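Local coordinates for protein OsmC family peroxiredoxin (Aquifex aeolicus, PDB 2E8E) that probably reduces organic hydroperoxides through a pair of redox-active cysteines, as other thiol peroxidases of the OsmC family do, at residues L10-T15 with G28-N33; I83-V88 with T120-S125. All coordinates share one frame; numbering follows the deposited sequence.

Contact 1 of 2, residues L10-T15 with G28-N33; sequences LSSEAT and GEKGLN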
loop_
_atom_site.group_PDB
_atom_site.type_symbol
_atom_site.label_atom_id
_atom_site.label_comp_id
_atom_site.label_asym_id
_atom_site.label_seq_id
_atom_site.Cartn_x
_atom_site.Cartn_y
_atom_site.Cartn_z
ATOM N N LEU A 10 10.085 12.623 -7.960
ATOM C CA LEU A 10 10.754 11.792 -8.945
ATOM C C LEU A 10 12.209 11.571 -8.517
ATOM O O LEU A 10 12.895 12.514 -8.116
ATOM C CB LEU A 10 10.679 12.478 -10.311
ATOM C CG LEU A 10 10.829 11.656 -11.588
ATOM C CD1 LEU A 10 9.750 10.578 -11.656
ATOM C CD2 LEU A 10 10.725 12.598 -12.786
ATOM N N SER A 11 12.661 10.321 -8.590
ATOM C CA SER A 11 14.024 9.951 -8.209
ATOM C C SER A 11 14.810 9.445 -9.418
ATOM O O SER A 11 15.985 9.769 -9.587
ATOM C CB SER A 11 13.991 8.871 -7.125
ATOM O OG SER A 11 13.262 7.734 -7.556
ATOM N N SER A 12 14.156 8.632 -10.239
ATOM C CA SER A 12 14.746 8.093 -11.458
ATOM C C SER A 12 13.586 7.905 -12.431
ATOM O O SER A 12 12.462 8.306 -12.127
ATOM C CB SER A 12 15.454 6.758 -11.188
ATOM O OG SER A 12 14.551 5.754 -10.759
ATOM N N GLU A 13 13.845 7.311 -13.593
ATOM C CA GLU A 13 12.791 7.107 -14.582
ATOM C C GLU A 13 11.567 6.428 -13.977
ATOM O O GLU A 13 11.645 5.290 -13.513
ATOM C CB GLU A 13 13.309 6.269 -15.759
ATOM C CG GLU A 13 12.245 5.909 -16.793
ATOM C CD GLU A 13 12.815 5.184 -17.999
ATOM O OE1 GLU A 13 13.492 4.151 -17.809
ATOM O OE2 GLU A 13 12.585 5.645 -19.138
ATOM N N ALA A 14 10.444 7.141 -13.987
ATOM C CA ALA A 14 9.178 6.636 -13.461
ATOM C C ALA A 14 9.322 6.025 -12.073
ATOM O O ALA A 14 8.687 5.020 -11.762
ATOM C CB ALA A 14 8.589 5.606 -14.421
ATOM N N THR A 15 10.155 6.644 -11.243
ATOM C CA THR A 15 10.388 6.168 -9.885
ATOM C C THR A 15 10.345 7.356 -8.938
ATOM O O THR A 15 10.758 8.459 -9.295
ATOM C CB THR A 15 11.739 5.449 -9.794
ATOM O OG1 THR A 15 11.798 4.452 -10.823
ATOM C CG2 THR A 15 11.899 4.771 -8.437
ATOM N N GLY A 28 8.391 2.574 -7.462
ATOM C CA GLY A 28 8.125 2.808 -8.866
ATOM C C GLY A 28 8.804 1.810 -9.775
ATOM O O GLY A 28 9.202 0.728 -9.353
ATOM N N GLU A 29 8.944 2.196 -11.037
ATOM C CA GLU A 29 9.548 1.352 -12.055
ATOM C C GLU A 29 10.925 0.796 -11.679
ATOM O O GLU A 29 11.204 -0.386 -11.895
ATOM C CB GLU A 29 9.626 2.147 -13.359
ATOM C CG GLU A 29 9.923 1.327 -14.593
ATOM C CD GLU A 29 9.497 2.044 -15.855
ATOM O OE1 GLU A 29 8.279 2.281 -16.014
ATOM O OE2 GLU A 29 10.370 2.374 -16.683
ATOM N N LYS A 30 11.784 1.639 -11.113
ATOM C CA LYS A 30 13.123 1.196 -10.731
ATOM C C LYS A 30 13.298 1.042 -9.227
ATOM O O LYS A 30 14.419 0.945 -8.729
ATOM C CB LYS A 30 14.172 2.166 -11.281
ATOM C CG LYS A 30 14.227 2.190 -12.796
ATOM C CD LYS A 30 15.324 3.110 -13.304
ATOM C CE LYS A 30 15.387 3.089 -14.824
ATOM N NZ LYS A 30 16.526 3.887 -15.351
ATOM N N GLY A 31 12.183 1.024 -8.505
ATOM C CA GLY A 31 12.234 0.874 -7.062
ATOM C C GLY A 31 11.246 -0.192 -6.637
ATOM O O GLY A 31 10.987 -1.130 -7.390
ATOM N N LEU A 32 10.703 -0.060 -5.432
ATOM C CA LEU A 32 9.724 -1.023 -4.934
ATOM C C LEU A 32 8.484 -0.968 -5.827
ATOM O O LEU A 32 7.987 0.113 -6.133
ATOM C CB LEU A 32 9.345 -0.680 -3.493
ATOM C CG LEU A 32 10.453 -0.824 -2.444
ATOM C CD1 LEU A 32 10.182 0.102 -1.268
ATOM C CD2 LEU A 32 10.529 -2.279 -1.989
ATOM N N ASN A 33 7.993 -2.129 -6.245
ATOM C CA ASN A 33 6.816 -2.188 -7.104
ATOM C C ASN A 33 5.583 -1.722 -6.326
ATOM O O ASN A 33 5.296 -2.241 -5.255
ATOM C CB ASN A 33 6.618 -3.615 -7.616
ATOM C CG ASN A 33 5.373 -3.759 -8.448
ATOM O OD1 ASN A 33 4.320 -4.166 -7.950
ATOM N ND2 ASN A 33 5.471 -3.395 -9.726
#
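A single threonine hydroxyl works in both directions between two loops here: T15 OG1 gives its proton to E13 O at 2.8 Å and accepts the backbone N-H of K30, also at 2.8 Å from K30 N. With chi1 at -52°, OG1 lies beside its own backbone N and CG2 falls anti to that N, so the methyl reaches over to G31 N while the hydroxyl stays on the polar seam. Next to it E29 N donates to A14 O at 2.9 Å, coming from above the carbonyl plane. A valine in place of T15 has no hydroxyl to bond K30 N and E13 O, and this loss would probably loosen the 28-31 turn from the 12-15 bend. The motif behind this is a beta hairpin with a classic bulge, in which S11 and S12 both face T15, whose other neighbour, G28, pairs with it as an antiparallel non-hydrogen-bonded bridge. Glycine is needed at G28, since a CB would fall 2.6 Å from A14 O. From G28 to G31 the chain makes a type I turn; soon after, N33 caps helix 34-56 by bonding E36 N through OD1. The fully extended K30 chain crosses T15 at about a right angle, passes S12 OG with CB at 3.6 Å, and runs on to E13, where NZ and OE1 form only a long salt bridge of 3.9 Å. E29 OE2 stands 3.8 Å from the same E13 OE1, and the neighbouring like charges would be expected to disfavour each other, an effect the lysine may soften. On the second subunit, Y51 packs against A14 and H52 NE2 makes a weak hydrogen bond to E29 OE1.

Contact 2 of 2, residues I83-V88 with T120-S125; sequences IEIKYV and TNLKIS
Three groups converge on the carbonyl oxygen of I85: the N-H of S125, bound nearly along the C=O axis at 3.0 Å from S125 N, a water that donates to it, and the weaker CA-H of I124, with CA 3.4 Å from that oxygen. The same water lies 2.6 Å from S125 OG, which chi1 of 64° sets between the backbone N and the carbonyl carbon. The neighbouring bonds follow the parallel pattern, with I83, I85 and Y87 supplying every backbone N-H and carbonyl that 83-88 uses to hydrogen-bond N121, K123 and S125. The N-terminal bond, I83 N to N121 O, is 3.0 Å and lies in the carbonyl plane. These parallel neighbours are joined by a beta-alpha-beta crossover through helices 95-109 and 111-116, and strand 80-90 lies in the middle of the three-stranded mixed sheet. On the face with I83, I85, L122 and I124, the L122 branch CD1 meets I85 CD1 at 3.8 Å, the two chains crossing obliquely beneath helix 34-56, whose I42 touches I83 and I85. The Y87 ring turns its edge to the other strand: S125 O lies in the ring plane, 3.5 Å from CD2, while I124 CG2 meets CE2. Its hydroxyl bonds S46 OG, beside C45, which forms a disulfide with C110 in another structure of this protein but not in this reduced one. On the other face E84 and K123 lie side by side, pointing the same way; bent at chi3, K123 lays its CE 3.4 Å from E84 CG. Aliphatic contact thus outweighs the long ion pair, 4.0 Å from E84 OE2 to K123 NZ. The firmer charge partner of E84 OE2 is K71, and K86 NZ pairs with E127.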
loop_
_atom_site.group_PDB
_atom_site.type_symbol
_atom_site.label_atom_id
_atom_site.label_comp_id
_atom_site.label_asym_id
_atom_site.label_seq_id
_atom_site.Cartn_x
_atom_site.Cartn_y
_atom_site.Cartn_z
ATOM N N ILE A 83 -6.811 -12.074 -3.701
ATOM C CA ILE A 83 -5.680 -11.878 -2.806
ATOM C C ILE A 83 -5.732 -12.995 -1.780
ATOM O O ILE A 83 -6.723 -13.138 -1.065
ATOM C CB ILE A 83 -5.740 -10.534 -2.045
ATOM C CG1 ILE A 83 -5.705 -9.364 -3.031
ATOM C CG2 ILE A 83 -4.552 -10.445 -1.077
ATOM C CD1 ILE A 83 -5.714 -8.006 -2.366
ATOM N N GLU A 84 -4.673 -13.796 -1.730
ATOM C CA GLU A 84 -4.591 -14.890 -0.771
ATOM C C GLU A 84 -3.653 -14.466 0.338
ATOM O O GLU A 84 -2.553 -13.975 0.071
ATOM C CB GLU A 84 -4.030 -16.152 -1.424
ATOM C CG GLU A 84 -4.915 -16.795 -2.462
ATOM C CD GLU A 84 -4.327 -18.099 -2.967
ATOM O OE1 GLU A 84 -4.124 -19.015 -2.140
ATOM O OE2 GLU A 84 -4.060 -18.207 -4.182
ATOM N N ILE A 85 -4.081 -14.651 1.582
ATOM C CA ILE A 85 -3.245 -14.291 2.712
ATOM C C ILE A 85 -3.165 -15.488 3.636
ATOM O O ILE A 85 -4.193 -16.021 4.060
ATOM C CB ILE A 85 -3.822 -13.106 3.515
ATOM C CG1 ILE A 85 -4.101 -11.917 2.590
ATOM C CG2 ILE A 85 -2.835 -12.700 4.602
ATOM C CD1 ILE A 85 -4.712 -10.719 3.290
ATOM N N LYS A 86 -1.943 -15.910 3.938
ATOM C CA LYS A 86 -1.725 -17.041 4.828
ATOM C C LYS A 86 -0.911 -16.577 6.029
ATOM O O LYS A 86 0.187 -16.038 5.872
ATOM C CB LYS A 86 -0.974 -18.157 4.099
ATOM C CG LYS A 86 -0.698 -19.381 4.957
ATOM C CD LYS A 86 0.070 -20.434 4.172
ATOM C CE LYS A 86 0.365 -21.649 5.029
ATOM N NZ LYS A 86 -0.889 -22.254 5.555
ATOM N N TYR A 87 -1.461 -16.780 7.223
ATOM C CA TYR A 87 -0.792 -16.393 8.459
ATOM C C TYR A 87 -0.209 -17.636 9.122
ATOM O O TYR A 87 -0.911 -18.630 9.307
ATOM C CB TYR A 87 -1.787 -15.767 9.436
ATOM C CG TYR A 87 -2.494 -14.531 8.935
ATOM C CD1 TYR A 87 -2.034 -13.257 9.268
ATOM C CD2 TYR A 87 -3.640 -14.633 8.149
ATOM C CE1 TYR A 87 -2.704 -12.112 8.836
ATOM C CE2 TYR A 87 -4.312 -13.498 7.710
ATOM C CZ TYR A 87 -3.843 -12.242 8.059
ATOM O OH TYR A 87 -4.524 -11.121 7.645
ATOM N N VAL A 88 1.067 -17.572 9.483
ATOM C CA VAL A 88 1.718 -18.687 10.158
ATOM C C VAL A 88 2.289 -18.174 11.474
ATOM O O VAL A 88 3.187 -17.330 11.484
ATOM C CB VAL A 88 2.867 -19.284 9.306
ATOM C CG1 VAL A 88 3.572 -20.392 10.086
ATOM C CG2 VAL A 88 2.319 -19.833 7.993
ATOM N N THR A 120 -12.145 -7.017 -4.344
ATOM C CA THR A 120 -11.417 -8.258 -4.620
ATOM C C THR A 120 -11.931 -9.478 -3.850
ATOM O O THR A 120 -12.677 -9.344 -2.876
ATOM C CB THR A 120 -9.914 -8.074 -4.295
ATOM O OG1 THR A 120 -9.165 -9.173 -4.819
ATOM C CG2 THR A 120 -9.702 -8.007 -2.787
ATOM N N ASN A 121 -11.537 -10.669 -4.296
ATOM C CA ASN A 121 -11.928 -11.902 -3.622
ATOM C C ASN A 121 -10.806 -12.246 -2.657
ATOM O O ASN A 121 -9.678 -12.527 -3.071
ATOM C CB ASN A 121 -12.123 -13.050 -4.621
ATOM C CG ASN A 121 -12.354 -14.390 -3.929
ATOM O OD1 ASN A 121 -12.887 -14.447 -2.819
ATOM N ND2 ASN A 121 -11.968 -15.474 -4.591
ATOM N N LEU A 122 -11.120 -12.221 -1.367
ATOM C CA LEU A 122 -10.133 -12.490 -0.335
ATOM C C LEU A 122 -10.173 -13.937 0.149
ATOM O O LEU A 122 -11.231 -14.452 0.510
ATOM C CB LEU A 122 -10.369 -11.534 0.838
ATOM C CG LEU A 122 -9.352 -11.447 1.974
ATOM C CD1 LEU A 122 -7.981 -11.067 1.427
ATOM C CD2 LEU A 122 -9.833 -10.407 2.977
ATOM N N LYS A 123 -9.017 -14.589 0.142
ATOM C CA LYS A 123 -8.908 -15.969 0.602
ATOM C C LYS A 123 -7.912 -15.987 1.755
ATOM O O LYS A 123 -6.707 -15.808 1.558
ATOM C CB LYS A 123 -8.451 -16.880 -0.540
ATOM C CG LYS A 123 -9.395 -16.840 -1.743
ATOM C CD LYS A 123 -9.276 -18.072 -2.633
ATOM C CE LYS A 123 -7.903 -18.211 -3.262
ATOM N NZ LYS A 123 -7.870 -19.372 -4.202
ATOM N N ILE A 124 -8.430 -16.197 2.960
ATOM C CA ILE A 124 -7.614 -16.199 4.165
ATOM C C ILE A 124 -7.434 -17.582 4.778
ATOM O O ILE A 124 -8.379 -18.369 4.854
ATOM C CB ILE A 124 -8.240 -15.265 5.215
ATOM C CG1 ILE A 124 -8.353 -13.852 4.636
ATOM C CG2 ILE A 124 -7.409 -15.264 6.488
ATOM C CD1 ILE A 124 -9.132 -12.899 5.500
ATOM N N SER A 125 -6.212 -17.869 5.214
ATOM C CA SER A 125 -5.898 -19.144 5.846
ATOM C C SER A 125 -4.845 -18.913 6.917
ATOM O O SER A 125 -4.165 -17.889 6.921
ATOM C CB SER A 125 -5.370 -20.146 4.819
ATOM O OG SER A 125 -4.144 -19.711 4.263
HETATM O O HOH W 1 -4.760 -18.243 2.162
#

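From the N terminus, strand 3-12 leads into contact 1, which closes a short loop holding strands 15-19 and 24-28 of the antiparallel sheet. Helix 34-56 starts directly after 28-33, and L39 and I42 on it reach the I83 and I85 side chains of contact 2. That contact closes the second, longer loop, made mainly of helices 95-109 and 111-116. The two are in series, neither nesting nor crossing, with centres 28 Å apart and nearest atoms about 12 Å apart. Each also meets the second subunit: contact 1 beside its Y51 and H52, contact 2 beside its M115.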